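Local atomic coordinates of 5' nucleotidase family protein (Staphylococcus aureus subsp. aureus, PDB entry 4Q7F), a protein that belongs to the 5' nucleotidase family, pairing a two-metal calcineurin-like phosphoesterase domain with a 5'-nucleotidase C-terminal domain. Residues T164-I167 and P168-E171; A184-I187 and L188-L192; L116-L119 and K120-R124. All coordinates share one frame; numbering follows the deposited sequence.

All three contacts are local and lie in the calcineurin-like phosphoesterase part of the chain. Contact 1 sits nearest the centre of the chain, in the loop after strand 155-163, beside the magnesium site and the 3D1 pocket. Its chemistry is aromatic, over a tight turn of backbone hydrogen bonds; half its residues are buried and none is fully exposed. Contacts 2 and 3 are helical stretches farther out, each with buried and exposed residues. Helix 184-198 in contact 2 packs on strands 155-163 and 201-207, so contacts 1 and 2 share strand 155-163 as a neighbour. Contact 3 adds salt bridges from K120 and D121 to residues outside the segments, and a threonine hydroxyl bond.

Contact 1: T164-I167 and P168-E171; sequences TQFI and PHWE. With 3D1 ((2R,3S,5R)-5-(6-amino-9H-purin-9-yl)-tetrahydro-2-(hydroxymethyl)furan-3-ol), chain D.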
loop_
_atom_site.group_PDB
_atom_site.type_symbol
_atom_site.label_atom_id
_atom_site.label_comp_id
_atom_site.label_asym_id
_atom_site.label_seq_id
_atom_site.Cartn_x
_atom_site.Cartn_y
_atom_site.Cartn_z
ATOM N N THR A 164 5.342 -2.211 -10.358
ATOM C CA THR A 164 5.918 -3.385 -9.639
ATOM C C THR A 164 5.310 -4.707 -10.158
ATOM O O THR A 164 4.077 -4.868 -10.269
ATOM C CB THR A 164 5.737 -3.252 -8.120
ATOM O OG1 THR A 164 6.247 -4.437 -7.450
ATOM C CG2 THR A 164 4.263 -3.050 -7.766
ATOM N N GLN A 165 6.183 -5.655 -10.482
ATOM C CA GLN A 165 5.755 -6.948 -11.006
ATOM C C GLN A 165 5.184 -7.867 -9.928
ATOM O O GLN A 165 4.584 -8.872 -10.256
ATOM C CB GLN A 165 6.950 -7.677 -11.642
ATOM C CG GLN A 165 8.017 -8.114 -10.635
ATOM C CD GLN A 165 9.281 -8.625 -11.295
ATOM O OE1 GLN A 165 9.225 -9.350 -12.271
ATOM N NE2 GLN A 165 10.433 -8.261 -10.746
ATOM N N PHE A 166 5.279 -7.469 -8.665
ATOM C CA PHE A 166 4.981 -8.375 -7.540
ATOM C C PHE A 166 3.500 -8.552 -7.201
ATOM O O PHE A 166 3.174 -9.236 -6.257
ATOM C CB PHE A 166 5.739 -7.859 -6.313
ATOM C CG PHE A 166 6.369 -8.933 -5.473
ATOM C CD1 PHE A 166 7.433 -9.657 -5.974
ATOM C CD2 PHE A 166 5.974 -9.148 -4.165
ATOM C CE1 PHE A 166 8.053 -10.623 -5.213
ATOM C CE2 PHE A 166 6.601 -10.106 -3.389
ATOM C CZ PHE A 166 7.634 -10.853 -3.920
ATOM N N ILE A 167 2.617 -7.943 -7.985
ATOM C CA ILE A 167 1.169 -8.012 -7.761
ATOM C C ILE A 167 0.581 -9.420 -7.470
ATOM O O ILE A 167 -0.308 -9.527 -6.615
ATOM C CB ILE A 167 0.409 -7.258 -8.875
ATOM C CG1 ILE A 167 0.731 -5.752 -8.776
ATOM C CG2 ILE A 167 -1.088 -7.489 -8.748
ATOM C CD1 ILE A 167 0.277 -4.857 -9.938
ATOM N N PRO A 168 1.051 -10.497 -8.171
ATOM C CA PRO A 168 0.559 -11.841 -7.865
ATOM C C PRO A 168 0.760 -12.282 -6.424
ATOM O O PRO A 168 0.028 -13.144 -5.949
ATOM C CB PRO A 168 1.365 -12.739 -8.827
ATOM C CG PRO A 168 1.596 -11.851 -10.008
ATOM C CD PRO A 168 1.886 -10.505 -9.387
ATOM N N HIS A 169 1.732 -11.694 -5.727
ATOM C CA HIS A 169 1.974 -12.047 -4.331
ATOM C C HIS A 169 1.017 -11.363 -3.362
ATOM O O HIS A 169 1.070 -11.641 -2.161
ATOM C CB HIS A 169 3.399 -11.680 -3.942
ATOM C CG HIS A 169 4.443 -12.487 -4.648
ATOM N ND1 HIS A 169 5.111 -13.522 -4.039
ATOM C CD2 HIS A 169 4.933 -12.410 -5.908
ATOM C CE1 HIS A 169 5.968 -14.056 -4.893
ATOM N NE2 HIS A 169 5.885 -13.393 -6.030
ATOM N N TRP A 170 0.121 -10.508 -3.870
ATOM C CA TRP A 170 -0.794 -9.778 -2.993
ATOM C C TRP A 170 -2.288 -9.810 -3.338
ATOM O O TRP A 170 -3.143 -9.887 -2.454
ATOM C CB TRP A 170 -0.428 -8.272 -2.971
ATOM C CG TRP A 170 1.027 -7.951 -2.700
ATOM C CD1 TRP A 170 1.824 -8.480 -1.705
ATOM C CD2 TRP A 170 1.832 -7.001 -3.397
ATOM N NE1 TRP A 170 3.086 -7.925 -1.772
ATOM C CE2 TRP A 170 3.109 -7.012 -2.800
ATOM C CE3 TRP A 170 1.599 -6.135 -4.486
ATOM C CZ2 TRP A 170 4.146 -6.201 -3.254
ATOM C CZ3 TRP A 170 2.628 -5.342 -4.928
ATOM C CH2 TRP A 170 3.886 -5.383 -4.329
ATOM N N GLU A 171 -2.583 -9.725 -4.616
ATOM C CA GLU A 171 -3.951 -9.496 -5.071
ATOM C C GLU A 171 -4.855 -10.730 -5.134
ATOM O O GLU A 171 -4.370 -11.860 -5.176
ATOM C CB GLU A 171 -3.865 -8.807 -6.461
ATOM C CG GLU A 171 -5.179 -8.245 -6.978
ATOM C CD GLU A 171 -5.808 -7.312 -5.960
ATOM O OE1 GLU A 171 -6.821 -7.730 -5.338
ATOM O OE2 GLU A 171 -5.229 -6.224 -5.723
HETATM O "O5'" 3D1 D . 4.229 -4.270 -0.390
HETATM C "C5'" 3D1 D . 2.968 -4.613 0.176
HETATM C "C4'" 3D1 D . 1.881 -3.681 -0.333
HETATM O "O4'" 3D1 D . 0.642 -4.254 0.059
HETATM C "C1'" 3D1 D . -0.018 -3.463 1.051
HETATM N N9 3D1 D . -0.585 -4.361 2.095
HETATM C C4 3D1 D . -1.775 -4.930 1.954
HETATM N N3 3D1 D . -2.716 -4.895 0.984
HETATM C C2 3D1 D . -3.859 -5.594 1.118
HETATM N N1 3D1 D . -4.125 -6.371 2.202
HETATM C C6 3D1 D . -3.265 -6.494 3.239
HETATM N N6 3D1 D . -3.570 -7.285 4.304
HETATM C C5 3D1 D . -1.985 -5.759 3.153
HETATM N N7 3D1 D . -0.889 -5.598 3.924
HETATM C C8 3D1 D . -0.040 -4.762 3.274
HETATM C "C2'" 3D1 D . 0.990 -2.424 1.521
HETATM C "C3'" 3D1 D . 1.860 -2.289 0.285
HETATM O "O3'" 3D1 D . 1.227 -1.357 -0.618
#
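The unusual chi1 of F166, -139°, sets its ring against H169, whose CG lies anti to its own carbonyl carbon. The two rings stack face to face, with planes 4° apart and centroids 3.7 Å apart. H169 CD2 lies over the centre of the F166 ring. The W170 plane is inclined at 59° to the F166 ring. Its NE1 and CZ2 sit near the edge of that ring, with W170 CZ2 3.6 Å from F166 CD2.

The W170 indole is held on several sides. F166 O lies over one face, 3.8 Å above the plane, and 3D1 C5' lies over the opposite face. T164 CG2 meets the indole edge, 4.0 Å from W170 CZ3. Beyond the segments, the rings of Y477 and H247 also meet W170.

The backbone makes a tight turn here. H169 N bonds to F166 O at 2.9 Å. I167 O accepts two bonds, from W170 N above its carbonyl plane and from E171 N almost straight ahead. E171 is tied further by N113 and H175.

In this aromatic cluster on a 3-10 turn, W170, backed by the F166/H169 stack, lines the 3D1 pocket close to the metal site.

Contact 2: A184-I187 and L188-L192; sequences AFEI and LQQYL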
loop_
_atom_site.group_PDB
_atom_site.type_symbol
_atom_site.label_atom_id
_atom_site.label_comp_id
_atom_site.label_asym_id
_atom_site.label_seq_id
_atom_site.Cartn_x
_atom_site.Cartn_y
_atom_site.Cartn_z
ATOM N N ALA A 184 9.994 -4.886 -14.443
ATOM C CA ALA A 184 10.127 -3.491 -14.857
ATOM C C ALA A 184 11.519 -3.265 -15.423
ATOM O O ALA A 184 11.688 -2.505 -16.365
ATOM C CB ALA A 184 9.870 -2.546 -13.698
ATOM N N PHE A 185 12.509 -3.949 -14.867
ATOM C CA PHE A 185 13.872 -3.838 -15.365
ATOM C C PHE A 185 13.969 -4.322 -16.808
ATOM O O PHE A 185 14.593 -3.666 -17.656
ATOM C CB PHE A 185 14.827 -4.676 -14.506
ATOM C CG PHE A 185 16.251 -4.654 -14.989
ATOM C CD1 PHE A 185 16.640 -5.421 -16.069
ATOM C CD2 PHE A 185 17.200 -3.868 -14.359
ATOM C CE1 PHE A 185 17.945 -5.398 -16.525
ATOM C CE2 PHE A 185 18.512 -3.850 -14.801
ATOM C CZ PHE A 185 18.884 -4.614 -15.888
ATOM N N GLU A 186 13.376 -5.485 -17.081
ATOM C CA GLU A 186 13.448 -6.086 -18.422
ATOM C C GLU A 186 12.720 -5.263 -19.473
ATOM O O GLU A 186 13.222 -5.089 -20.578
ATOM C CB GLU A 186 12.904 -7.510 -18.425
ATOM C CG GLU A 186 13.701 -8.477 -17.564
ATOM C CD GLU A 186 13.144 -9.884 -17.599
ATOM O OE1 GLU A 186 12.299 -10.182 -18.480
ATOM O OE2 GLU A 186 13.562 -10.692 -16.744
ATOM N N ILE A 187 11.535 -4.771 -19.138
ATOM C CA ILE A 187 10.781 -3.960 -20.095
ATOM C C ILE A 187 11.519 -2.641 -20.362
ATOM O O ILE A 187 11.574 -2.171 -21.504
ATOM C CB ILE A 187 9.335 -3.732 -19.631
ATOM C CG1 ILE A 187 8.599 -5.070 -19.538
ATOM C CG2 ILE A 187 8.603 -2.792 -20.578
ATOM C CD1 ILE A 187 8.625 -5.909 -20.806
ATOM N N LEU A 188 12.082 -2.046 -19.316
ATOM C CA LEU A 188 12.840 -0.819 -19.480
ATOM C C LEU A 188 14.024 -1.083 -20.398
ATOM O O LEU A 188 14.236 -0.356 -21.370
ATOM C CB LEU A 188 13.335 -0.269 -18.131
ATOM C CG LEU A 188 14.208 0.996 -18.210
ATOM C CD1 LEU A 188 13.472 2.129 -18.900
ATOM C CD2 LEU A 188 14.634 1.416 -16.815
ATOM N N GLN A 189 14.785 -2.128 -20.077
ATOM C CA GLN A 189 15.955 -2.518 -20.851
ATOM C C GLN A 189 15.645 -2.684 -22.334
ATOM O O GLN A 189 16.440 -2.307 -23.198
ATOM C CB GLN A 189 16.511 -3.839 -20.322
ATOM C CG GLN A 189 17.757 -4.304 -21.060
ATOM C CD GLN A 189 18.334 -5.567 -20.472
ATOM O OE1 GLN A 189 19.525 -5.645 -20.214
ATOM N NE2 GLN A 189 17.486 -6.554 -20.233
ATOM N N GLN A 190 14.487 -3.259 -22.615
ATOM C CA GLN A 190 14.074 -3.507 -23.984
ATOM C C GLN A 190 13.612 -2.230 -24.701
ATOM O O GLN A 190 13.868 -2.072 -25.883
ATOM C CB GLN A 190 13.004 -4.597 -23.993
ATOM C CG GLN A 190 13.562 -5.935 -23.501
ATOM C CD GLN A 190 12.490 -6.940 -23.128
ATOM O OE1 GLN A 190 11.340 -6.823 -23.546
ATOM N NE2 GLN A 190 12.869 -7.944 -22.341
ATOM N N TYR A 191 12.962 -1.316 -23.976
ATOM C CA TYR A 191 12.489 -0.052 -24.559
ATOM C C TYR A 191 13.532 1.060 -24.716
ATOM O O TYR A 191 13.402 1.902 -25.609
ATOM C CB TYR A 191 11.348 0.533 -23.736
ATOM C CG TYR A 191 9.956 0.171 -24.184
ATOM C CD1 TYR A 191 9.284 0.969 -25.111
ATOM C CD2 TYR A 191 9.287 -0.916 -23.649
ATOM C CE1 TYR A 191 7.994 0.671 -25.505
ATOM C CE2 TYR A 191 8.000 -1.224 -24.036
ATOM C CZ TYR A 191 7.358 -0.428 -24.956
ATOM O OH TYR A 191 6.079 -0.734 -25.339
ATOM N N LEU A 192 14.529 1.103 -23.835
ATOM C CA LEU A 192 15.538 2.161 -23.909
ATOM C C LEU A 192 16.088 2.464 -25.290
ATOM O O LEU A 192 16.048 3.616 -25.709
ATOM C CB LEU A 192 16.684 1.951 -22.934
ATOM C CG LEU A 192 16.410 2.581 -21.574
ATOM C CD1 LEU A 192 17.478 2.167 -20.581
ATOM C CD2 LEU A 192 16.343 4.094 -21.683
#
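I187 and Y191 make the apolar contact of this helical turn. Their side chains lie side by side and point the same way. I187 CG2 is 3.7 Å from Y191 CD2 and runs alongside the CD2-CE2 bond. The I187 branch that does this is the one anti to the backbone N. The ring of Y191 also turns an edge to the backbone: I187 O lies in its plane, 3.4 Å from Y191 CD2.

The mixed contacts lie toward solvent. F185 meets Q189 one turn on. Q189 runs extended from CG anti to its backbone N (chi1 -179°), which brings its amide up to the F185 ring. F185 CE1 is 3.9 Å from Q189 NE2, and ring and amide planes are 75° apart. In Q190, CG lies anti to the carbonyl carbon instead (chi1 -65°), which sets the extended chain beside the E186 carbonyl. Q190 CG is 3.1 Å from E186 O, and I187 CD1 approaches Q190 OE1 at 4.0 Å.

The backbone bonds form a regular series. L188 N, Q189 N, Q190 N and Y191 N bond to A184 O, F185 O, E186 O and I187 O. The Q189 N to F185 O bond is 2.9 Å long. At the start of the helix, E228 accepts from the amides of A184 and F185, and S183 OG accepts from that of E186.

I187, L188 and Y191 touch strand 155-163, while A184, L188 and L192 touch strand 201-207. F185 and Q189 reach helix 229-236, where the F185 ring meets F236. This is an amphipathic alpha-helix lying on the sheet in a beta-alpha-beta crossover between the parallel strands 155-163 and 201-207.

Contact 3: L116-L119 and K120-R124; sequences LPYL and KDTLR
L116, P117, Y118 and L119 give their carbonyls to the amides of K120, D121, T122 and L123, the i to i+4 pattern of an alpha-helix. This is most of helix 116-125 in the calcineurin-like phosphoesterase part of the chain. The K120 N to L116 O bond is short, 2.8 Å, and nearly straight, with an N-H...O angle of 172°.

T122 adds a second bond to the Y118 carbonyl. With OG1 anti to the carbonyl carbon (chi1 -67°), the hydroxyl reaches the Y118 carbonyl one turn earlier. T122 OG1 donates to Y118 O at 3.0 Å, and T122 N donates to the same oxygen. The two donors come from opposite faces of the carbonyl plane. S90 OG bonds to the same hydroxyl, which ties the helix to a neighbouring loop. The Y118 ring lies nearby, with Y118 CE2 4.3 Å from T122 OG1.

Charge gathers on another side. D121 OD2 forms a salt bridge with R125, the last residue of helix 116-125. R124 NE also makes a long salt bridge to D121 OD1, and a water joins R124 NH1 to P117 O. Both are doubtful, since R124 has two conformers and they hold for one of them.

The leucines make the apolar contacts. L116 crosses the extended chain of K120, with L116 CD2 3.8 Å from K120 CE. The lysine then carries its amine past the leucine to a salt bridge with E137. L119 is buried, and L119 CD1 approaches L123 CD2 at 4.2 Å.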
loop_
_atom_site.group_PDB
_atom_site.type_symbol
_atom_site.label_atom_id
_atom_site.label_comp_id
_atom_site.label_asym_id
_atom_site.label_seq_id
_atom_site.Cartn_x
_atom_site.Cartn_y
_atom_site.Cartn_z
ATOM N N LEU A 116 -10.827 -6.015 -11.844
ATOM C CA LEU A 116 -10.379 -5.488 -13.104
ATOM C C LEU A 116 -11.416 -4.590 -13.787
ATOM O O LEU A 116 -11.040 -3.558 -14.332
ATOM C CB LEU A 116 -9.899 -6.614 -14.021
ATOM C CG LEU A 116 -9.060 -6.164 -15.217
ATOM C CD1 LEU A 116 -7.842 -5.390 -14.737
ATOM C CD2 LEU A 116 -8.633 -7.359 -16.081
ATOM N N PRO A 117 -12.719 -4.973 -13.765
ATOM C CA PRO A 117 -13.742 -4.122 -14.372
ATOM C C PRO A 117 -13.842 -2.737 -13.718
ATOM O O PRO A 117 -14.060 -1.739 -14.411
ATOM C CB PRO A 117 -15.047 -4.911 -14.160
ATOM C CG PRO A 117 -14.624 -6.315 -14.003
ATOM C CD PRO A 117 -13.275 -6.266 -13.328
ATOM N N TYR A 118 -13.703 -2.682 -12.402
ATOM C CA TYR A 118 -13.730 -1.417 -11.687
ATOM C C TYR A 118 -12.552 -0.549 -12.179
ATOM O O TYR A 118 -12.738 0.607 -12.515
ATOM C CB TYR A 118 -13.662 -1.663 -10.193
ATOM C CG TYR A 118 -13.817 -0.431 -9.337
ATOM C CD1 TYR A 118 -15.081 0.083 -9.034
ATOM C CD2 TYR A 118 -12.710 0.192 -8.791
ATOM C CE1 TYR A 118 -15.214 1.199 -8.228
ATOM C CE2 TYR A 118 -12.836 1.283 -7.979
ATOM C CZ TYR A 118 -14.083 1.793 -7.707
ATOM O OH TYR A 118 -14.172 2.898 -6.896
ATOM N N LEU A 119 -11.365 -1.150 -12.299
ATOM C CA LEU A 119 -10.183 -0.432 -12.788
ATOM C C LEU A 119 -10.367 0.052 -14.231
ATOM O O LEU A 119 -10.153 1.237 -14.531
ATOM C CB LEU A 119 -8.939 -1.304 -12.691
ATOM C CG LEU A 119 -7.645 -0.671 -13.213
ATOM C CD1 LEU A 119 -7.368 0.667 -12.528
ATOM C CD2 LEU A 119 -6.469 -1.616 -13.044
ATOM N N LYS A 120 -10.780 -0.857 -15.117
ATOM C CA LYS A 120 -10.975 -0.505 -16.520
ATOM C C LYS A 120 -11.964 0.651 -16.667
ATOM O O LYS A 120 -11.713 1.589 -17.438
ATOM C CB LYS A 120 -11.427 -1.710 -17.351
ATOM C CG LYS A 120 -10.372 -2.804 -17.533
ATOM C CD LYS A 120 -10.867 -3.847 -18.521
ATOM C CE LYS A 120 -9.836 -4.929 -18.784
ATOM N NZ LYS A 120 -10.377 -6.009 -19.668
ATOM N N ASP A 121 -13.095 0.574 -15.959
ATOM C CA ASP A 121 -14.096 1.655 -15.974
ATOM C C ASP A 121 -13.469 2.994 -15.514
ATOM O O ASP A 121 -13.760 4.067 -16.059
ATOM C CB ASP A 121 -15.260 1.304 -15.054
ATOM C CG ASP A 121 -16.285 2.400 -14.979
ATOM O OD1 ASP A 121 -16.940 2.667 -16.006
ATOM O OD2 ASP A 121 -16.444 3.003 -13.879
ATOM N N THR A 122 -12.633 2.918 -14.483
ATOM C CA THR A 122 -11.936 4.080 -13.958
ATOM C C THR A 122 -11.034 4.704 -15.042
ATOM O O THR A 122 -11.131 5.930 -15.346
ATOM C CB THR A 122 -11.134 3.695 -12.686
ATOM O OG1 THR A 122 -12.054 3.352 -11.644
ATOM C CG2 THR A 122 -10.268 4.822 -12.202
ATOM N N LEU A 123 -10.222 3.875 -15.698
ATOM C CA LEU A 123 -9.323 4.400 -16.719
ATOM C C LEU A 123 -10.049 5.111 -17.848
ATOM O O LEU A 123 -9.544 6.102 -18.371
ATOM C CB LEU A 123 -8.409 3.321 -17.296
ATOM C CG LEU A 123 -7.523 2.596 -16.263
ATOM C CD1 LEU A 123 -6.563 1.626 -16.940
ATOM C CD2 LEU A 123 -6.767 3.589 -15.428
ATOM N N ARG A 124 -11.222 4.611 -18.238
ATOM C CA ARG A 124 -11.956 5.248 -19.333
ATOM C C ARG A 124 -12.687 6.522 -18.894
ATOM O O ARG A 124 -13.022 7.348 -19.726
ATOM C CB ARG A 124 -12.883 4.258 -20.079
ATOM C CG ARG A 124 -13.931 3.521 -19.264
ATOM C CD ARG A 124 -14.792 2.613 -20.162
ATOM N NE ARG A 124 -15.657 1.730 -19.370
ATOM C CZ ARG A 124 -15.374 0.471 -19.021
ATOM N NH1 ARG A 124 -16.240 -0.206 -18.276
ATOM N NH2 ARG A 124 -14.244 -0.124 -19.400
HETATM O O HOH W 1 -15.128 -2.135 -16.800
#